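Local coordinates for protein O-methyltransferase (Bacillus halodurans, PDB 2GPY) that is a putative O-methyltransferase with a Rossmann-like fold, probably transferring a methyl group to a hydroxyl of a substrate not yet identified, at residues E92-H97 with I107-G112. Residues are numbered along the deposited sequence; the frame is centred on the assembly and turned at random.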
loop_
_atom_site.group_PDB
_atom_site.type_symbol
_atom_site.label_atom_id
_atom_site.label_comp_id
_atom_site.label_asym_id
_atom_site.label_seq_id
_atom_site.Cartn_x
_atom_site.Cartn_y
_atom_site.Cartn_z
ATOM N N GLU B 92 -16.324 20.916 17.123
ATOM C CA GLU B 92 -15.764 22.105 17.784
ATOM C C GLU B 92 -14.438 21.774 18.436
ATOM O O GLU B 92 -13.496 22.565 18.388
ATOM C CB GLU B 92 -16.754 22.693 18.803
ATOM C CG GLU B 92 -18.026 23.279 18.171
ATOM C CD GLU B 92 -17.789 24.532 17.311
ATOM O OE1 GLU B 92 -16.647 25.041 17.250
ATOM O OE2 GLU B 92 -18.767 25.042 16.705
ATOM N N GLU B 93 -14.346 20.586 19.026
ATOM C CA GLU B 93 -13.071 20.194 19.632
ATOM C C GLU B 93 -11.991 19.952 18.579
ATOM O O GLU B 93 -10.833 20.367 18.732
ATOM C CB GLU B 93 -13.239 18.940 20.481
ATOM C CG GLU B 93 -11.931 18.638 21.230
ATOM C CD GLU B 93 -11.997 17.446 22.175
ATOM O OE1 GLU B 93 -13.117 17.034 22.583
ATOM O OE2 GLU B 93 -10.900 16.914 22.517
ATOM N N ALA B 94 -12.359 19.223 17.531
ATOM C CA ALA B 94 -11.460 18.958 16.417
ATOM C C ALA B 94 -10.950 20.260 15.826
ATOM O O ALA B 94 -9.790 20.375 15.495
ATOM C CB ALA B 94 -12.200 18.134 15.342
ATOM N N HIS B 95 -11.823 21.258 15.711
ATOM C CA HIS B 95 -11.437 22.530 15.119
ATOM C C HIS B 95 -10.351 23.214 15.976
ATOM O O HIS B 95 -9.401 23.782 15.446
ATOM C CB HIS B 95 -12.678 23.403 14.968
ATOM C CG HIS B 95 -12.533 24.499 13.964
ATOM N ND1 HIS B 95 -12.374 25.817 14.325
ATOM C CD2 HIS B 95 -12.546 24.477 12.609
ATOM C CE1 HIS B 95 -12.300 26.564 13.236
ATOM N NE2 HIS B 95 -12.398 25.773 12.182
ATOM N N LYS B 96 -10.495 23.140 17.297
ATOM C CA LYS B 96 -9.489 23.664 18.215
ATOM C C LYS B 96 -8.161 22.903 18.146
ATOM O O LYS B 96 -7.079 23.518 18.150
ATOM C CB LYS B 96 -10.018 23.676 19.660
ATOM C CG LYS B 96 -11.192 24.630 19.859
ATOM C CD LYS B 96 -11.734 24.545 21.270
ATOM C CE LYS B 96 -12.829 25.588 21.506
ATOM N NZ LYS B 96 -14.111 25.044 21.081
ATOM N N HIS B 97 -8.215 21.572 18.098
ATOM C CA HIS B 97 -6.947 20.807 17.943
ATOM C C HIS B 97 -6.195 21.123 16.645
ATOM O O HIS B 97 -4.966 21.212 16.610
ATOM C CB HIS B 97 -7.249 19.314 17.996
ATOM C CG HIS B 97 -7.665 18.869 19.354
ATOM N ND1 HIS B 97 -8.601 17.887 19.568
ATOM C CD2 HIS B 97 -7.260 19.283 20.577
ATOM C CE1 HIS B 97 -8.758 17.713 20.869
ATOM N NE2 HIS B 97 -7.957 18.547 21.499
ATOM N N ILE B 107 -6.087 21.434 6.716
ATOM C CA ILE B 107 -7.192 20.560 7.135
ATOM C C ILE B 107 -8.463 21.383 7.131
ATOM O O ILE B 107 -8.584 22.367 7.903
ATOM C CB ILE B 107 -6.969 19.964 8.529
ATOM C CG1 ILE B 107 -5.675 19.131 8.572
ATOM C CG2 ILE B 107 -8.233 19.173 8.993
ATOM C CD1 ILE B 107 -5.352 18.576 9.978
ATOM N N GLU B 108 -9.382 21.021 6.242
ATOM C CA GLU B 108 -10.665 21.735 6.150
ATOM C C GLU B 108 -11.731 20.895 6.859
ATOM O O GLU B 108 -12.001 19.779 6.452
ATOM C CB GLU B 108 -11.074 21.965 4.687
ATOM C CG GLU B 108 -12.415 22.719 4.560
ATOM C CD GLU B 108 -12.900 22.896 3.121
ATOM O OE1 GLU B 108 -12.201 22.489 2.163
ATOM O OE2 GLU B 108 -14.003 23.461 2.951
ATOM N N LEU B 109 -12.323 21.424 7.921
ATOM C CA LEU B 109 -13.291 20.640 8.671
ATOM C C LEU B 109 -14.696 21.098 8.328
ATOM O O LEU B 109 -15.013 22.286 8.395
ATOM C CB LEU B 109 -13.083 20.776 10.188
ATOM C CG LEU B 109 -11.745 20.315 10.752
ATOM C CD1 LEU B 109 -11.810 20.466 12.289
ATOM C CD2 LEU B 109 -11.463 18.850 10.334
ATOM N N LEU B 110 -15.532 20.138 7.985
ATOM C CA LEU B 110 -16.900 20.427 7.651
ATOM C C LEU B 110 -17.786 19.848 8.747
ATOM O O LEU B 110 -17.594 18.727 9.211
ATOM C CB LEU B 110 -17.263 19.851 6.282
ATOM C CG LEU B 110 -16.513 20.414 5.059
ATOM C CD1 LEU B 110 -17.037 19.769 3.787
ATOM C CD2 LEU B 110 -16.654 21.921 4.979
ATOM N N PHE B 111 -18.726 20.657 9.187
ATOM C CA PHE B 111 -19.677 20.217 10.151
ATOM C C PHE B 111 -20.951 19.893 9.412
ATOM O O PHE B 111 -21.605 20.788 8.869
ATOM C CB PHE B 111 -19.931 21.339 11.143
ATOM C CG PHE B 111 -21.062 21.071 12.060
ATOM C CD1 PHE B 111 -21.086 19.909 12.825
ATOM C CD2 PHE B 111 -22.117 21.986 12.170
ATOM C CE1 PHE B 111 -22.159 19.669 13.701
ATOM C CE2 PHE B 111 -23.168 21.738 13.023
ATOM C CZ PHE B 111 -23.183 20.568 13.795
ATOM N N GLY B 112 -21.354 18.634 9.457
ATOM C CA GLY B 112 -22.614 18.270 8.831
ATOM C C GLY B 112 -22.776 16.789 8.741
ATOM O O GLY B 112 -21.890 16.040 9.111
#
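Leu109 reaches from its strand to the helix with a single methyl, CD1, which meets the backbone between Ala94 and His95. The evidence is a cluster of short approaches: CD1 lies 3.5 Å from His95 N and 3.6 Å from Ala94 C, nearer than to any side-chain atom of the helix. Two side chains flank this peptide. Ala94 points its CB at the strand, 3.9 Å from Leu109 CD1, whereas the methyl meets His95 at CB and at the rim of the imidazole, with His95 CD2 4.1 Å from Leu109 CD1. Because CD1 sits near the plane of that ring, the approach is edge-on, and Leu109 does not lie over a face of the ring. The His95 torsion explains this: CG stands anti to the backbone N (chi1 -159°), which carries the ring from the flank of the helix toward the strand. In Leu109, CG is anti to the carbonyl carbon and CD1 continues the extended chain (chi2 -176°), giving the leucine its full reach. No hydrogen bond crosses the interface, and just 124 Å² is buried, so the contact is small and rests on van der Waals packing of one methyl against peptide and side-chain atoms. On another side of the same helix, Glu93 and His97 bind a zinc ion together with Glu29. Thr63, Tyr91 and Val98 also touch Leu109. Helix 88-100 here packs on strand 107-111 within the beta-alpha-beta unit begun by strand 80-85, which pairs in parallel with 107-111, the outermost strand at this end of the chain's Rossmann-like sheet.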